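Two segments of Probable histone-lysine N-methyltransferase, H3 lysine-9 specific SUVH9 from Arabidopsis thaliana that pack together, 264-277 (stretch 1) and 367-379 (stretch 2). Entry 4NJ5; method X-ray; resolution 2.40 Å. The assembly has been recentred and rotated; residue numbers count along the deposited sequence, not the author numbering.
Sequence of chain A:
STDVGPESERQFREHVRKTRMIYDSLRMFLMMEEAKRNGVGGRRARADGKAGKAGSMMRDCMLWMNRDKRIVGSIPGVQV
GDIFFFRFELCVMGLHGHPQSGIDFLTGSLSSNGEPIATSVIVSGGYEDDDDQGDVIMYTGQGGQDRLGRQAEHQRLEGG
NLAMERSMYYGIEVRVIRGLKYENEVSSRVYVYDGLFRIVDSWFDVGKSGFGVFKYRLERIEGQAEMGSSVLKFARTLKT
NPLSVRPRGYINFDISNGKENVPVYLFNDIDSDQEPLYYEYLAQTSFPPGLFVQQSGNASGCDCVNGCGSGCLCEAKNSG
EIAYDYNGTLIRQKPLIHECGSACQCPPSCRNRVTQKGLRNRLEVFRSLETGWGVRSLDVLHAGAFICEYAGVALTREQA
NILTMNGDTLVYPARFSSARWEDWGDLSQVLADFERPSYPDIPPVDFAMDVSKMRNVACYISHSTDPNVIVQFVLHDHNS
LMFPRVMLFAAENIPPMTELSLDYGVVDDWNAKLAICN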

# COMPACT_ATOMS: atom_id res chain seq x y z
N VAL A 264 8.80 10.35 14.89
CA VAL A 264 8.13 11.05 13.81
C VAL A 264 9.03 12.14 13.25
O VAL A 264 9.30 13.14 13.92
N TYR A 265 9.49 11.95 12.02
CA TYR A 265 10.46 12.86 11.42
C TYR A 265 9.86 14.22 11.10
O TYR A 265 8.68 14.33 10.78
N LEU A 266 10.69 15.26 11.16
CA LEU A 266 10.30 16.59 10.72
C LEU A 266 11.36 17.13 9.77
O LEU A 266 12.50 17.36 10.17
N PHE A 267 10.97 17.32 8.52
CA PHE A 267 11.93 17.67 7.47
C PHE A 267 11.54 18.96 6.76
O PHE A 267 10.37 19.18 6.46
N ASN A 268 12.53 19.80 6.48
CA ASN A 268 12.29 21.06 5.79
C ASN A 268 13.51 21.51 5.01
O ASN A 268 14.46 22.07 5.56
N ASP A 269 13.49 21.24 3.70
CA ASP A 269 14.59 21.61 2.82
C ASP A 269 14.22 22.81 1.96
O ASP A 269 14.84 23.07 0.93
N ILE A 270 13.20 23.55 2.40
CA ILE A 270 12.68 24.69 1.65
C ILE A 270 12.98 26.02 2.34
O ILE A 270 13.54 26.93 1.72
N ASP A 271 12.60 26.15 3.61
CA ASP A 271 12.89 27.36 4.38
C ASP A 271 13.19 27.08 5.85
O ASP A 271 13.59 25.98 6.21
N SER A 272 12.97 28.09 6.69
CA SER A 272 13.30 28.01 8.11
C SER A 272 12.10 27.79 9.04
O SER A 272 12.24 27.82 10.26
N ASP A 273 10.93 27.58 8.45
CA ASP A 273 9.72 27.39 9.24
C ASP A 273 9.78 26.09 10.04
O ASP A 273 10.13 25.04 9.52
N GLN A 274 9.42 26.17 11.32
CA GLN A 274 9.43 25.01 12.19
C GLN A 274 8.17 24.92 13.03
O GLN A 274 8.22 24.51 14.18
N GLU A 275 7.03 25.30 12.44
CA GLU A 275 5.74 25.30 13.14
C GLU A 275 5.33 24.02 13.90
O GLU A 275 4.85 24.12 15.02
N PRO A 276 5.51 22.83 13.29
CA PRO A 276 5.06 21.62 13.99
C PRO A 276 5.66 21.42 15.38
O PRO A 276 5.02 20.82 16.24
N LEU A 277 6.87 21.94 15.60
CA LEU A 277 7.53 21.87 16.90
C LEU A 277 6.72 22.59 17.99
O LEU A 277 6.69 22.16 19.14
N ARG A 367 8.05 19.92 4.92
CA ARG A 367 7.64 21.21 4.40
C ARG A 367 7.34 21.07 2.92
O ARG A 367 8.00 20.30 2.21
N SER A 368 6.34 21.80 2.46
CA SER A 368 5.93 21.80 1.06
C SER A 368 5.43 23.19 0.72
O SER A 368 5.19 24.00 1.61
N LEU A 369 5.27 23.48 -0.57
CA LEU A 369 4.82 24.79 -1.00
C LEU A 369 3.31 24.81 -1.26
O LEU A 369 2.59 25.67 -0.75
N GLU A 370 2.85 23.85 -2.05
CA GLU A 370 1.45 23.73 -2.43
C GLU A 370 0.56 23.33 -1.25
O GLU A 370 -0.59 23.76 -1.15
N THR A 371 1.10 22.50 -0.36
CA THR A 371 0.51 22.32 0.96
C THR A 371 1.49 22.94 1.93
O THR A 371 2.68 22.97 1.63
N GLY A 372 1.01 23.41 3.07
CA GLY A 372 1.90 24.00 4.05
C GLY A 372 2.88 22.97 4.60
O GLY A 372 4.10 23.15 4.54
N TRP A 373 2.33 21.90 5.16
CA TRP A 373 3.12 20.75 5.57
C TRP A 373 2.40 19.49 5.09
O TRP A 373 1.18 19.49 4.94
N GLY A 374 3.16 18.44 4.84
CA GLY A 374 2.60 17.19 4.37
C GLY A 374 3.16 16.01 5.14
O GLY A 374 4.11 16.16 5.89
N VAL A 375 2.55 14.85 4.95
CA VAL A 375 3.00 13.65 5.65
C VAL A 375 3.25 12.54 4.64
O VAL A 375 2.43 12.30 3.75
N ARG A 376 4.39 11.87 4.78
CA ARG A 376 4.71 10.72 3.95
C ARG A 376 5.23 9.60 4.85
O ARG A 376 5.63 9.84 5.98
N SER A 377 5.22 8.37 4.34
CA SER A 377 5.70 7.23 5.11
C SER A 377 7.04 6.71 4.60
O SER A 377 7.24 6.60 3.39
N LEU A 378 7.95 6.38 5.51
CA LEU A 378 9.20 5.74 5.12
C LEU A 378 8.96 4.26 4.84
O LEU A 378 9.74 3.61 4.13
N ASP A 379 7.89 3.73 5.41
CA ASP A 379 7.59 2.31 5.28
C ASP A 379 6.61 2.08 4.14
O ASP A 379 5.92 3.00 3.70

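Two side chains of stretch 2, Arg367 and Trp373, both pointing toward stretch 1, carry most of this contact. Trp373 (chi1 m, chi2 87°) offers a broad apolar surface. Pro276 points toward it and lays its CD over one face, 3.9 Å from the centroid of the six-membered ring, a CH-pi contact suited to proline's rigid ring and polarized C-H bonds. Leu266 (t, p) starts sideways, but its end comes nearer, bringing CD1 to 3.6 Å from Trp373 CZ3. Two further apolar contacts lie away from the indole: Tyr265 (m) sets CE2 3.5 Å from CD1 of Leu378 (m, t), and Ile270 (m, t) extends CD1 to 4.1 Å from CG of Leu369 (m, t).

The polar contacts center on the loop of stretch 1. Arg367 (t, p, t, chi4 93°) forms a salt bridge with Asp271 (p), which approaches the edge of the guanidinium near its plane, where the N-H groups point. Arg367 NH2 donates to Asp271 OD2 at 2.9 Å and Arg367 NE to Asp271 OD1 at 3.1 Å, so a planar carboxylate meets a planar cation. Arg367 NH1 turns back within its own stretch to Gly372 O, at 3.0 Å. At the edge of the indole, Trp373 NE1 donates to OD2 of Asp273 (t) at 3.3 Å, satisfying the ring's one polar group.

Asn268 (t) organizes the loop because its amide both accepts and donates: OD1 receives Ile270 N at 3.0 Å and Asp271 N at 3.1 Å, while ND2 donates to Asp271 OD1 at 3.0 Å, helping hold that carboxylate for Arg367.

The backbone adds one direct bond, Arg367 N to Phe267 O at 2.9 Å. A water extends the link, donating to Asp269 OD1 at 2.9 Å and to Arg367 O at 2.5 Å; Asp269 points away at CB, but its p rotamer brings its end nearer.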

# COMPACT_ATOMS: atom_id res chain seq x y z
CB VAL A 264 6.80 11.69 14.27
CG1 VAL A 264 6.10 12.36 13.10
CG2 VAL A 264 5.90 10.63 14.89
CB TYR A 265 11.04 12.28 10.13
CG TYR A 265 12.02 11.14 10.30
CD1 TYR A 265 12.20 10.51 11.53
CD2 TYR A 265 12.76 10.69 9.23
CE1 TYR A 265 13.10 9.47 11.67
CE2 TYR A 265 13.66 9.66 9.35
CZ TYR A 265 13.83 9.05 10.57
OH TYR A 265 14.73 8.02 10.68
CB LEU A 266 10.14 17.53 11.91
CG LEU A 266 9.79 18.96 11.51
CD1 LEU A 266 8.42 19.00 10.84
CD2 LEU A 266 9.83 19.90 12.70
CB PHE A 267 12.02 16.53 6.46
CG PHE A 267 13.06 16.75 5.40
CD1 PHE A 267 14.40 16.56 5.68
CD2 PHE A 267 12.69 17.14 4.12
CE1 PHE A 267 15.36 16.76 4.70
CE2 PHE A 267 13.64 17.34 3.14
CZ PHE A 267 14.98 17.14 3.43
CB ASN A 268 11.86 22.14 6.80
CG ASN A 268 11.58 23.49 6.14
OD1 ASN A 268 11.53 23.60 4.92
ND2 ASN A 268 11.39 24.51 6.97
CB ASP A 269 14.99 20.43 1.92
CG ASP A 269 13.89 20.03 0.95
OD1 ASP A 269 12.72 20.43 1.15
OD2 ASP A 269 14.19 19.31 -0.02
CB ILE A 270 11.16 24.53 1.40
CG1 ILE A 270 10.90 23.42 0.36
CG2 ILE A 270 10.54 25.85 0.94
CD1 ILE A 270 9.44 23.04 0.22
CB ASP A 271 11.75 28.39 4.25
CG ASP A 271 10.41 27.84 4.71
OD1 ASP A 271 10.37 26.83 5.45
OD2 ASP A 271 9.37 28.43 4.33
CB SER A 272 14.07 29.25 8.54
OG SER A 272 15.25 29.40 7.77
CB ASP A 273 8.48 27.38 8.36
CG ASP A 273 7.20 27.56 9.15
OD1 ASP A 273 7.09 28.57 9.88
OD2 ASP A 273 6.31 26.69 9.07
CB GLN A 274 10.66 25.05 13.11
CG GLN A 274 12.01 25.12 12.41
CD GLN A 274 13.16 25.11 13.39
OE1 GLN A 274 12.96 25.09 14.60
NE2 GLN A 274 14.39 25.12 12.87
CB GLU A 275 4.60 25.74 12.20
CG GLU A 275 3.21 25.56 12.80
CD GLU A 275 2.10 26.16 11.95
OE1 GLU A 275 1.92 27.40 11.99
OE2 GLU A 275 1.38 25.40 11.26
CB PRO A 276 5.51 20.49 13.06
CG PRO A 276 5.49 21.10 11.71
CD PRO A 276 5.96 22.51 11.92
CB LEU A 277 8.92 22.49 16.81
CG LEU A 277 10.15 21.58 16.88
CD1 LEU A 277 9.85 20.20 16.31
CD2 LEU A 277 11.32 22.21 16.14
CB ARG A 367 8.74 22.24 4.64
CG ARG A 367 8.40 23.65 4.18
CD ARG A 367 7.55 24.40 5.19
NE ARG A 367 7.49 25.82 4.88
CZ ARG A 367 6.53 26.39 4.15
NH1 ARG A 367 5.54 25.65 3.66
NH2 ARG A 367 6.56 27.69 3.91
CB SER A 368 4.83 20.76 0.83
OG SER A 368 3.89 21.19 -0.14
CB LEU A 369 5.57 25.22 -2.26
CG LEU A 369 7.06 25.52 -2.09
CD1 LEU A 369 7.77 25.29 -3.41
CD2 LEU A 369 7.28 26.94 -1.60
CB GLU A 370 1.30 22.76 -3.61
CG GLU A 370 1.79 21.34 -3.35
CD GLU A 370 3.30 21.24 -3.15
OE1 GLU A 370 4.03 22.05 -3.77
OE2 GLU A 370 3.75 20.38 -2.36
CB THR A 371 0.30 20.83 1.33
OG1 THR A 371 1.51 20.28 1.85
CG2 THR A 371 -0.14 20.03 0.12
CB TRP A 373 3.31 20.72 7.09
CG TRP A 373 4.17 21.84 7.61
CD1 TRP A 373 3.77 23.09 7.97
CD2 TRP A 373 5.59 21.80 7.84
NE1 TRP A 373 4.84 23.84 8.40
CE2 TRP A 373 5.97 23.06 8.33
CE3 TRP A 373 6.57 20.81 7.68
CZ2 TRP A 373 7.29 23.37 8.65
CZ3 TRP A 373 7.88 21.12 7.99
CH2 TRP A 373 8.23 22.39 8.48
CB VAL A 375 1.96 13.17 6.67
CG1 VAL A 375 2.43 11.91 7.36
CG2 VAL A 375 1.66 14.27 7.68
CB ARG A 376 5.77 11.09 2.91
CG ARG A 376 6.99 11.77 3.52
CD ARG A 376 8.17 11.78 2.56
NE ARG A 376 8.09 12.85 1.56
CZ ARG A 376 8.80 13.97 1.61
NH1 ARG A 376 9.65 14.19 2.61
NH2 ARG A 376 8.67 14.88 0.66
CB SER A 377 4.67 6.10 5.08
OG SER A 377 5.20 4.91 5.65
CB LEU A 378 10.28 5.88 6.20
CG LEU A 378 10.58 7.25 6.82
CD1 LEU A 378 11.90 7.21 7.58
CD2 LEU A 378 10.61 8.35 5.78
CB ASP A 379 7.01 1.76 6.58
CG ASP A 379 7.90 2.03 7.78
OD1 ASP A 379 9.14 2.06 7.60
OD2 ASP A 379 7.37 2.22 8.89
O HOH W 1 10.36 19.51 2.55